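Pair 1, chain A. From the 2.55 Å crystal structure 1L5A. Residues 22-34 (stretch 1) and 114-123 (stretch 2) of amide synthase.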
# COMPACT_ATOMS: atom_id res chain seq x y z
N THR A 22 5.69 30.15 -18.06
CA THR A 22 4.94 29.63 -19.20
C THR A 22 5.62 28.38 -19.74
O THR A 22 6.83 28.20 -19.58
CB THR A 22 4.90 30.66 -20.34
OG1 THR A 22 4.24 31.85 -19.90
CG2 THR A 22 4.17 30.09 -21.53
N VAL A 23 4.85 27.51 -20.37
CA VAL A 23 5.40 26.30 -20.98
C VAL A 23 4.86 26.25 -22.41
O VAL A 23 3.65 26.16 -22.64
CB VAL A 23 4.94 25.02 -20.24
CG1 VAL A 23 5.78 23.84 -20.69
CG2 VAL A 23 5.04 25.20 -18.76
N ALA A 24 5.76 26.35 -23.37
CA ALA A 24 5.33 26.30 -24.76
C ALA A 24 6.23 25.40 -25.60
O ALA A 24 7.47 25.44 -25.48
CB ALA A 24 5.29 27.73 -25.37
N HIS A 25 5.60 24.57 -26.41
CA HIS A 25 6.32 23.67 -27.31
C HIS A 25 5.80 23.86 -28.73
O HIS A 25 4.66 24.26 -28.94
CB HIS A 25 6.12 22.21 -26.91
CG HIS A 25 6.87 21.79 -25.68
ND1 HIS A 25 7.34 20.50 -25.51
CD2 HIS A 25 7.20 22.47 -24.56
CE1 HIS A 25 7.93 20.41 -24.34
NE2 HIS A 25 7.86 21.59 -23.74
N SER A 26 6.64 23.60 -29.71
CA SER A 26 6.20 23.68 -31.08
C SER A 26 6.58 22.35 -31.68
O SER A 26 7.66 21.80 -31.40
CB SER A 26 6.88 24.82 -31.83
OG SER A 26 8.24 24.55 -32.05
N LEU A 27 5.67 21.80 -32.47
CA LEU A 27 5.91 20.53 -33.13
C LEU A 27 5.91 20.82 -34.62
O LEU A 27 5.02 21.50 -35.15
CB LEU A 27 4.81 19.53 -32.78
CG LEU A 27 4.71 19.12 -31.30
CD1 LEU A 27 3.60 18.09 -31.13
CD2 LEU A 27 6.05 18.55 -30.84
N ARG A 28 6.94 20.35 -35.31
CA ARG A 28 7.00 20.58 -36.74
C ARG A 28 6.98 19.21 -37.36
O ARG A 28 7.87 18.38 -37.13
CB ARG A 28 8.27 21.34 -37.15
CG ARG A 28 8.13 22.04 -38.51
CD ARG A 28 9.34 22.91 -38.84
NE ARG A 28 10.52 22.12 -39.16
CZ ARG A 28 10.80 21.67 -40.38
NH1 ARG A 28 9.98 21.94 -41.39
NH2 ARG A 28 11.90 20.95 -40.58
N LEU A 29 5.93 18.98 -38.13
CA LEU A 29 5.76 17.71 -38.79
C LEU A 29 6.03 17.87 -40.27
O LEU A 29 5.41 18.68 -40.95
CB LEU A 29 4.35 17.18 -38.54
CG LEU A 29 3.89 17.23 -37.08
CD1 LEU A 29 2.64 16.34 -36.93
CD2 LEU A 29 5.03 16.75 -36.15
N THR A 30 6.97 17.08 -40.75
CA THR A 30 7.34 17.09 -42.14
C THR A 30 6.92 15.73 -42.69
O THR A 30 7.43 14.69 -42.24
CB THR A 30 8.87 17.32 -42.25
OG1 THR A 30 9.17 18.63 -41.75
CG2 THR A 30 9.35 17.21 -43.70
N GLY A 31 5.98 15.75 -43.63
CA GLY A 31 5.49 14.50 -44.20
C GLY A 31 4.04 14.53 -44.68
O GLY A 31 3.32 15.50 -44.42
N PRO A 32 3.58 13.49 -45.37
CA PRO A 32 2.21 13.38 -45.91
C PRO A 32 1.16 13.14 -44.82
O PRO A 32 0.40 12.17 -44.86
CB PRO A 32 2.32 12.21 -46.86
CG PRO A 32 3.19 11.27 -46.05
CD PRO A 32 4.29 12.20 -45.54
N LEU A 33 1.11 14.04 -43.84
CA LEU A 33 0.17 13.94 -42.74
C LEU A 33 -1.24 14.32 -43.18
O LEU A 33 -1.42 15.08 -44.13
CB LEU A 33 0.70 14.85 -41.63
CG LEU A 33 -0.14 15.48 -40.53
CD1 LEU A 33 0.81 16.08 -39.52
CD2 LEU A 33 -1.04 16.56 -41.09
N ASP A 34 -2.25 13.77 -42.50
CA ASP A 34 -3.65 14.05 -42.81
C ASP A 34 -4.07 15.22 -41.93
O ASP A 34 -4.37 15.03 -40.75
CB ASP A 34 -4.52 12.82 -42.50
CG ASP A 34 -5.98 12.99 -42.91
OD1 ASP A 34 -6.64 13.94 -42.44
OD2 ASP A 34 -6.48 12.15 -43.69
N SER A 114 2.53 23.66 -45.84
CA SER A 114 2.52 23.10 -47.18
C SER A 114 1.82 21.75 -47.01
O SER A 114 1.43 21.39 -45.91
CB SER A 114 3.95 22.93 -47.67
OG SER A 114 4.46 21.63 -47.40
N HIS A 115 1.64 20.99 -48.08
CA HIS A 115 0.97 19.71 -47.93
C HIS A 115 1.81 18.71 -47.12
O HIS A 115 1.29 17.75 -46.58
CB HIS A 115 0.60 19.11 -49.29
CG HIS A 115 1.78 18.63 -50.08
ND1 HIS A 115 2.77 19.48 -50.54
CD2 HIS A 115 2.13 17.39 -50.51
CE1 HIS A 115 3.67 18.79 -51.21
NE2 HIS A 115 3.31 17.52 -51.21
N SER A 116 3.11 18.96 -47.02
CA SER A 116 4.00 18.05 -46.29
C SER A 116 4.62 18.71 -45.05
O SER A 116 5.53 18.14 -44.41
CB SER A 116 5.12 17.59 -47.21
OG SER A 116 5.82 18.72 -47.68
N GLU A 117 4.14 19.89 -44.70
CA GLU A 117 4.68 20.62 -43.57
C GLU A 117 3.59 21.18 -42.66
O GLU A 117 2.75 21.99 -43.10
CB GLU A 117 5.58 21.77 -44.06
CG GLU A 117 6.82 21.36 -44.87
CD GLU A 117 7.79 20.41 -44.11
OE1 GLU A 117 7.84 20.41 -42.85
OE2 GLU A 117 8.52 19.65 -44.79
N HIS A 118 3.62 20.77 -41.40
CA HIS A 118 2.65 21.27 -40.41
C HIS A 118 3.35 21.77 -39.15
O HIS A 118 4.40 21.24 -38.73
CB HIS A 118 1.65 20.17 -39.99
CG HIS A 118 0.65 19.83 -41.05
ND1 HIS A 118 0.96 19.05 -42.15
CD2 HIS A 118 -0.64 20.21 -41.21
CE1 HIS A 118 -0.11 18.96 -42.93
NE2 HIS A 118 -1.09 19.66 -42.38
N LEU A 119 2.77 22.79 -38.53
CA LEU A 119 3.33 23.36 -37.32
C LEU A 119 2.28 23.41 -36.23
O LEU A 119 1.26 24.06 -36.38
CB LEU A 119 3.84 24.78 -37.58
CG LEU A 119 4.68 25.33 -36.43
CD1 LEU A 119 5.87 24.42 -36.22
CD2 LEU A 119 5.13 26.75 -36.76
N ILE A 120 2.55 22.70 -35.13
CA ILE A 120 1.65 22.68 -33.98
C ILE A 120 2.29 23.43 -32.84
O ILE A 120 3.45 23.18 -32.47
CB ILE A 120 1.41 21.26 -33.48
CG1 ILE A 120 0.61 20.47 -34.51
CG2 ILE A 120 0.67 21.30 -32.16
CD1 ILE A 120 0.72 18.98 -34.32
N TYR A 121 1.53 24.35 -32.26
CA TYR A 121 2.00 25.16 -31.16
C TYR A 121 1.08 24.95 -29.96
O TYR A 121 -0.13 25.17 -30.04
CB TYR A 121 2.02 26.64 -31.56
CG TYR A 121 2.29 27.60 -30.42
CD1 TYR A 121 3.56 27.70 -29.84
CD2 TYR A 121 1.27 28.40 -29.93
CE1 TYR A 121 3.80 28.60 -28.77
CE2 TYR A 121 1.50 29.30 -28.87
CZ TYR A 121 2.76 29.39 -28.30
OH TYR A 121 2.95 30.28 -27.27
N THR A 122 1.68 24.54 -28.85
CA THR A 122 0.94 24.30 -27.62
C THR A 122 1.53 25.16 -26.51
O THR A 122 2.73 25.17 -26.31
CB THR A 122 1.08 22.84 -27.21
OG1 THR A 122 0.62 22.02 -28.28
CG2 THR A 122 0.28 22.55 -25.94
N ARG A 123 0.68 25.89 -25.80
CA ARG A 123 1.16 26.71 -24.70
C ARG A 123 0.27 26.63 -23.49
O ARG A 123 -0.96 26.65 -23.60
CB ARG A 123 1.24 28.18 -25.08
CG ARG A 123 1.31 29.08 -23.84
CD ARG A 123 0.52 30.34 -24.04
NE ARG A 123 -0.66 30.38 -23.19
CZ ARG A 123 -1.68 31.20 -23.37
NH1 ARG A 123 -1.68 32.07 -24.38
NH2 ARG A 123 -2.72 31.15 -22.55
O HOH W 1 3.03 21.73 -29.47
O HOH W 2 3.21 17.25 -42.35

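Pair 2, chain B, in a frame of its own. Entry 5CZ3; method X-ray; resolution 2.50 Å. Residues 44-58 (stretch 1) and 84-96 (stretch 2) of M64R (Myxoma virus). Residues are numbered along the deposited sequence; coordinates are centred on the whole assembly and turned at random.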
# COMPACT_ATOMS: atom_id res chain seq x y z
N CYS B 44 -15.90 15.54 -2.88
CA CYS B 44 -14.99 15.71 -1.75
C CYS B 44 -15.22 14.60 -0.73
O CYS B 44 -16.33 14.44 -0.23
CB CYS B 44 -15.19 17.08 -1.11
SG CYS B 44 -14.78 18.46 -2.20
N LYS B 45 -14.18 13.83 -0.42
CA LYS B 45 -14.35 12.70 0.48
C LYS B 45 -13.09 12.37 1.28
O LYS B 45 -12.00 12.85 0.97
CB LYS B 45 -14.79 11.46 -0.30
CG LYS B 45 -13.75 10.93 -1.27
CD LYS B 45 -14.27 9.76 -2.07
CE LYS B 45 -15.53 10.14 -2.84
NZ LYS B 45 -16.01 9.02 -3.70
N TYR B 46 -13.27 11.55 2.31
CA TYR B 46 -12.15 11.01 3.07
C TYR B 46 -11.83 9.60 2.59
O TYR B 46 -12.72 8.76 2.50
CB TYR B 46 -12.45 11.01 4.56
CG TYR B 46 -12.42 12.37 5.22
CD1 TYR B 46 -11.23 12.89 5.73
CD2 TYR B 46 -13.57 13.14 5.34
CE1 TYR B 46 -11.19 14.13 6.33
CE2 TYR B 46 -13.54 14.38 5.94
CZ TYR B 46 -12.35 14.87 6.44
OH TYR B 46 -12.31 16.11 7.04
N ILE B 47 -10.57 9.35 2.27
CA ILE B 47 -10.15 8.02 1.84
C ILE B 47 -9.29 7.36 2.91
O ILE B 47 -8.24 7.88 3.29
CB ILE B 47 -9.38 8.07 0.52
CG1 ILE B 47 -10.23 8.72 -0.57
CG2 ILE B 47 -8.95 6.68 0.09
CD1 ILE B 47 -9.52 8.89 -1.89
N THR B 48 -9.76 6.22 3.41
CA THR B 48 -9.07 5.51 4.48
C THR B 48 -8.23 4.36 3.94
O THR B 48 -8.74 3.48 3.25
CB THR B 48 -10.07 4.96 5.52
OG1 THR B 48 -10.90 6.02 6.01
CG2 THR B 48 -9.33 4.31 6.68
N PHE B 49 -6.94 4.38 4.25
CA PHE B 49 -6.04 3.29 3.89
C PHE B 49 -5.65 2.47 5.12
O PHE B 49 -5.23 3.03 6.13
CB PHE B 49 -4.77 3.81 3.22
CG PHE B 49 -5.00 4.55 1.94
CD1 PHE B 49 -5.31 5.90 1.95
CD2 PHE B 49 -4.89 3.90 0.72
CE1 PHE B 49 -5.52 6.59 0.77
CE2 PHE B 49 -5.09 4.58 -0.46
CZ PHE B 49 -5.41 5.93 -0.44
N ILE B 50 -5.80 1.15 5.02
CA ILE B 50 -5.23 0.27 6.04
C ILE B 50 -4.18 -0.62 5.40
O ILE B 50 -4.47 -1.40 4.49
CB ILE B 50 -6.32 -0.59 6.72
CG1 ILE B 50 -7.14 0.28 7.67
CG2 ILE B 50 -5.68 -1.73 7.50
CD1 ILE B 50 -8.15 -0.49 8.48
N LEU B 51 -2.94 -0.48 5.86
CA LEU B 51 -1.83 -1.27 5.33
C LEU B 51 -1.40 -2.32 6.34
O LEU B 51 -1.02 -1.99 7.47
CB LEU B 51 -0.64 -0.37 4.98
CG LEU B 51 -0.82 0.74 3.93
CD1 LEU B 51 -1.39 2.00 4.55
CD2 LEU B 51 0.50 1.03 3.23
N VAL B 52 -1.47 -3.58 5.95
CA VAL B 52 -1.03 -4.67 6.81
C VAL B 52 0.33 -5.18 6.35
O VAL B 52 0.43 -5.89 5.35
CB VAL B 52 -2.04 -5.82 6.83
CG1 VAL B 52 -1.55 -6.93 7.75
CG2 VAL B 52 -3.41 -5.32 7.27
N LEU B 53 1.37 -4.80 7.09
CA LEU B 53 2.74 -5.15 6.73
C LEU B 53 3.25 -6.32 7.56
O LEU B 53 3.12 -6.33 8.78
CB LEU B 53 3.65 -3.94 6.91
CG LEU B 53 5.15 -4.15 6.66
CD1 LEU B 53 5.40 -4.48 5.19
CD2 LEU B 53 5.95 -2.94 7.09
N GLU B 54 3.84 -7.30 6.89
CA GLU B 54 4.45 -8.44 7.56
C GLU B 54 5.91 -8.57 7.16
O GLU B 54 6.24 -9.30 6.22
CB GLU B 54 3.69 -9.72 7.24
CG GLU B 54 2.24 -9.69 7.67
CD GLU B 54 1.44 -10.84 7.10
OE1 GLU B 54 2.01 -11.95 6.96
OE2 GLU B 54 0.25 -10.64 6.78
N PRO B 55 6.80 -7.84 7.86
CA PRO B 55 8.24 -7.82 7.57
C PRO B 55 8.88 -9.20 7.64
O PRO B 55 8.48 -10.02 8.47
CB PRO B 55 8.80 -6.91 8.66
CG PRO B 55 7.65 -6.06 9.08
CD PRO B 55 6.45 -6.95 8.97
N ASP B 56 9.85 -9.45 6.78
CA ASP B 56 10.62 -10.68 6.82
C ASP B 56 11.68 -10.57 7.90
O ASP B 56 12.86 -10.35 7.61
CB ASP B 56 11.25 -10.96 5.45
CG ASP B 56 11.85 -12.36 5.36
OD1 ASP B 56 11.66 -13.16 6.30
OD2 ASP B 56 12.50 -12.65 4.33
N TRP B 57 11.25 -10.72 9.15
CA TRP B 57 12.10 -10.45 10.32
C TRP B 57 13.39 -11.26 10.34
O TRP B 57 14.43 -10.77 10.79
CB TRP B 57 11.31 -10.72 11.61
CG TRP B 57 10.12 -9.82 11.80
CD1 TRP B 57 8.80 -10.18 11.73
CD2 TRP B 57 10.14 -8.42 12.09
NE1 TRP B 57 8.01 -9.08 11.97
CE2 TRP B 57 8.80 -7.99 12.19
CE3 TRP B 57 11.16 -7.48 12.28
CZ2 TRP B 57 8.46 -6.67 12.47
CZ3 TRP B 57 10.82 -6.17 12.56
CH2 TRP B 57 9.47 -5.78 12.65
N GLU B 58 13.33 -12.50 9.85
CA GLU B 58 14.49 -13.38 9.89
C GLU B 58 15.63 -12.89 9.00
O GLU B 58 16.78 -13.30 9.18
CB GLU B 58 14.10 -14.80 9.48
CG GLU B 58 13.09 -15.47 10.39
CD GLU B 58 13.07 -16.97 10.22
N HIS B 84 1.91 -10.17 16.51
CA HIS B 84 3.17 -10.84 16.77
C HIS B 84 4.03 -10.86 15.51
O HIS B 84 5.25 -11.03 15.58
N THR B 85 3.40 -10.66 14.36
CA THR B 85 4.08 -10.76 13.08
C THR B 85 3.77 -9.58 12.16
O THR B 85 4.54 -9.28 11.25
CB THR B 85 3.70 -12.06 12.35
OG1 THR B 85 2.27 -12.23 12.39
CG2 THR B 85 4.36 -13.25 13.02
N SER B 86 2.64 -8.92 12.40
CA SER B 86 2.16 -7.88 11.51
C SER B 86 2.28 -6.47 12.09
O SER B 86 2.07 -6.26 13.28
CB SER B 86 0.70 -8.14 11.13
OG SER B 86 0.57 -9.37 10.44
N LEU B 87 2.61 -5.52 11.22
CA LEU B 87 2.55 -4.11 11.55
C LEU B 87 1.35 -3.51 10.82
O LEU B 87 1.20 -3.68 9.61
CB LEU B 87 3.84 -3.39 11.14
CG LEU B 87 5.16 -3.92 11.73
CD1 LEU B 87 6.35 -3.25 11.06
CD2 LEU B 87 5.19 -3.70 13.24
N ILE B 88 0.50 -2.80 11.55
CA ILE B 88 -0.74 -2.30 10.98
C ILE B 88 -0.78 -0.77 10.92
O ILE B 88 -0.90 -0.10 11.94
CB ILE B 88 -1.96 -2.81 11.77
CG1 ILE B 88 -1.98 -4.34 11.77
CG2 ILE B 88 -3.25 -2.26 11.18
CD1 ILE B 88 -2.98 -4.94 12.73
N TYR B 89 -0.67 -0.24 9.71
CA TYR B 89 -0.74 1.20 9.49
C TYR B 89 -2.15 1.63 9.08
O TYR B 89 -2.87 0.88 8.43
CB TYR B 89 0.26 1.64 8.42
CG TYR B 89 1.72 1.45 8.77
CD1 TYR B 89 2.35 0.24 8.55
CD2 TYR B 89 2.46 2.50 9.30
CE1 TYR B 89 3.69 0.07 8.86
CE2 TYR B 89 3.80 2.34 9.61
CZ TYR B 89 4.41 1.12 9.39
OH TYR B 89 5.74 0.96 9.70
N LYS B 90 -2.53 2.84 9.47
CA LYS B 90 -3.80 3.41 9.05
C LYS B 90 -3.64 4.89 8.76
O LYS B 90 -3.20 5.66 9.62
CB LYS B 90 -4.89 3.20 10.11
CG LYS B 90 -6.23 3.81 9.74
CD LYS B 90 -7.31 3.47 10.77
CE LYS B 90 -8.64 4.10 10.40
NZ LYS B 90 -9.73 3.73 11.35
N VAL B 91 -3.99 5.30 7.54
CA VAL B 91 -3.91 6.71 7.18
C VAL B 91 -5.21 7.16 6.51
O VAL B 91 -5.82 6.41 5.74
CB VAL B 91 -2.69 6.99 6.26
CG1 VAL B 91 -2.80 6.24 4.94
CG2 VAL B 91 -2.54 8.48 6.00
N VAL B 92 -5.63 8.37 6.83
CA VAL B 92 -6.83 8.95 6.24
C VAL B 92 -6.47 10.27 5.56
O VAL B 92 -5.92 11.17 6.19
CB VAL B 92 -7.93 9.18 7.29
CG1 VAL B 92 -9.10 9.94 6.67
CG2 VAL B 92 -8.39 7.85 7.88
N ILE B 93 -6.78 10.37 4.27
CA ILE B 93 -6.53 11.60 3.53
C ILE B 93 -7.84 12.25 3.13
O ILE B 93 -8.88 11.59 3.03
CB ILE B 93 -5.69 11.34 2.27
CG1 ILE B 93 -6.43 10.38 1.33
CG2 ILE B 93 -4.33 10.77 2.64
CD1 ILE B 93 -5.72 10.14 0.01
N TYR B 94 -7.80 13.56 2.91
CA TYR B 94 -8.96 14.29 2.43
C TYR B 94 -8.69 14.84 1.04
O TYR B 94 -7.74 15.60 0.84
CB TYR B 94 -9.32 15.42 3.39
CG TYR B 94 -10.42 16.31 2.87
CD1 TYR B 94 -11.75 15.94 2.97
CD2 TYR B 94 -10.12 17.53 2.26
CE1 TYR B 94 -12.76 16.75 2.49
CE2 TYR B 94 -11.12 18.34 1.78
CZ TYR B 94 -12.44 17.95 1.89
OH TYR B 94 -13.44 18.76 1.41
N VAL B 95 -9.52 14.46 0.08
CA VAL B 95 -9.35 14.90 -1.30
C VAL B 95 -10.58 15.63 -1.82
O VAL B 95 -11.71 15.32 -1.43
CB VAL B 95 -9.02 13.72 -2.23
CG1 VAL B 95 -7.62 13.18 -1.93
CG2 VAL B 95 -10.06 12.63 -2.10
N GLU B 96 -10.35 16.60 -2.70
CA GLU B 96 -11.44 17.36 -3.31
C GLU B 96 -11.49 17.09 -4.80
O GLU B 96 -12.51 17.33 -5.45
CB GLU B 96 -11.26 18.86 -3.04
CG GLU B 96 -11.44 19.24 -1.58
CD GLU B 96 -11.28 20.73 -1.33
OE1 GLU B 96 -10.46 21.37 -2.02
OE2 GLU B 96 -11.98 21.25 -0.44
O HOH W 3 -1.89 -10.69 9.09

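Both pairs are two-stranded antiparallel ladders whose strand axes approach to 4.5 Å in pair 1 and 4.7 Å in pair 2, with N-to-C directions 166° apart in each. Fourteen central residues superpose with an RMSD of 0.5 Å, and the hydrogen-bonding phase is shared: His25(A), Leu27(A) and Leu29(A), matching Ile47(B), Phe49(B) and Leu51(B), all lie in hydrogen-bonded pairs. At the centre, Leu27(A) N donates to Ile120(A) O at 2.6 Å and Ile120(A) N to Leu27(A) O at 2.7 Å; the equivalent bonds, Phe49(B) N to Val91(B) O and Val91(B) N to Phe49(B) O, measure 2.8 and 2.9 Å. Because these bonds use only main-chain atoms, the same ladder tolerates very different side chains.

The face bearing these residues is largely apolar in pair 2, whereas in pair 1 the aliphatic Leu27(A), Leu29(A) and Ile120(A) share it with His25(A), His118(A) and Thr122(A). Leu27(A) CB lies 3.9 Å from Ile120(A) CB, while Phe49(B) CB lies 3.6 Å from Val91(B) CG1. The flat phenyl of Phe49(B) also reaches diagonally, its CE1 3.6 Å from Ile93(B) CD1, which sits at the ring edge. At the position of Ile93(B), pair 1 has Thr122(A), whose OG1 is 2.7 Å from water 1; that water donates to His25(A) O at 3.1 Å. A polar position is thus served by solvent where pair 2 packs Ile47(B) CB against Ile93(B) CG1 at 3.8 Å.

Leu29(A) and Leu51(B) nearly coincide, opposite His118(A) and Tyr89(B), two aromatic residues whose side-chain centres fall 1.1 Å apart after superposition. The His118(A) ring receives Leu33(A) CD2 over its face, 3.2 Å from the centroid, and its ND1 is 2.9 Å from water 2. Tyr89(B) instead meets Leu53(B) at its edge, CE1 to CD2 at 4.2 Å.

On the other face the solutions diverge. Arg28(A) has a long enough side chain to bring NH1 within 3.0 Å of Glu117(A) OE1 in a salt bridge, and Thr30(A) OG1 donates a very short 2.5 Å hydrogen bond to the same OE1. The matching Ile50(B), Val52(B) and Ile88(B) are apolar and buried; Ile50(B) CG2 lies 4.4 Å from Ile88(B) CG2. Farther along, small Ala24(A) places CB 3.8 Å from Tyr121(A) CE1, whereas Tyr46(B) presents its ring face to the edge of Tyr94(B), centroids 5.0 Å apart.

Gly31(A) and Leu53(B) match in backbone position only. At phi/psi 151/171, a CB on Gly31(A) would clash with Pro32(A) CD, so glycine suits this strand exit; Leu53(B), still within its strand, packs CD2 4.0 Å from Leu87(B) CD1.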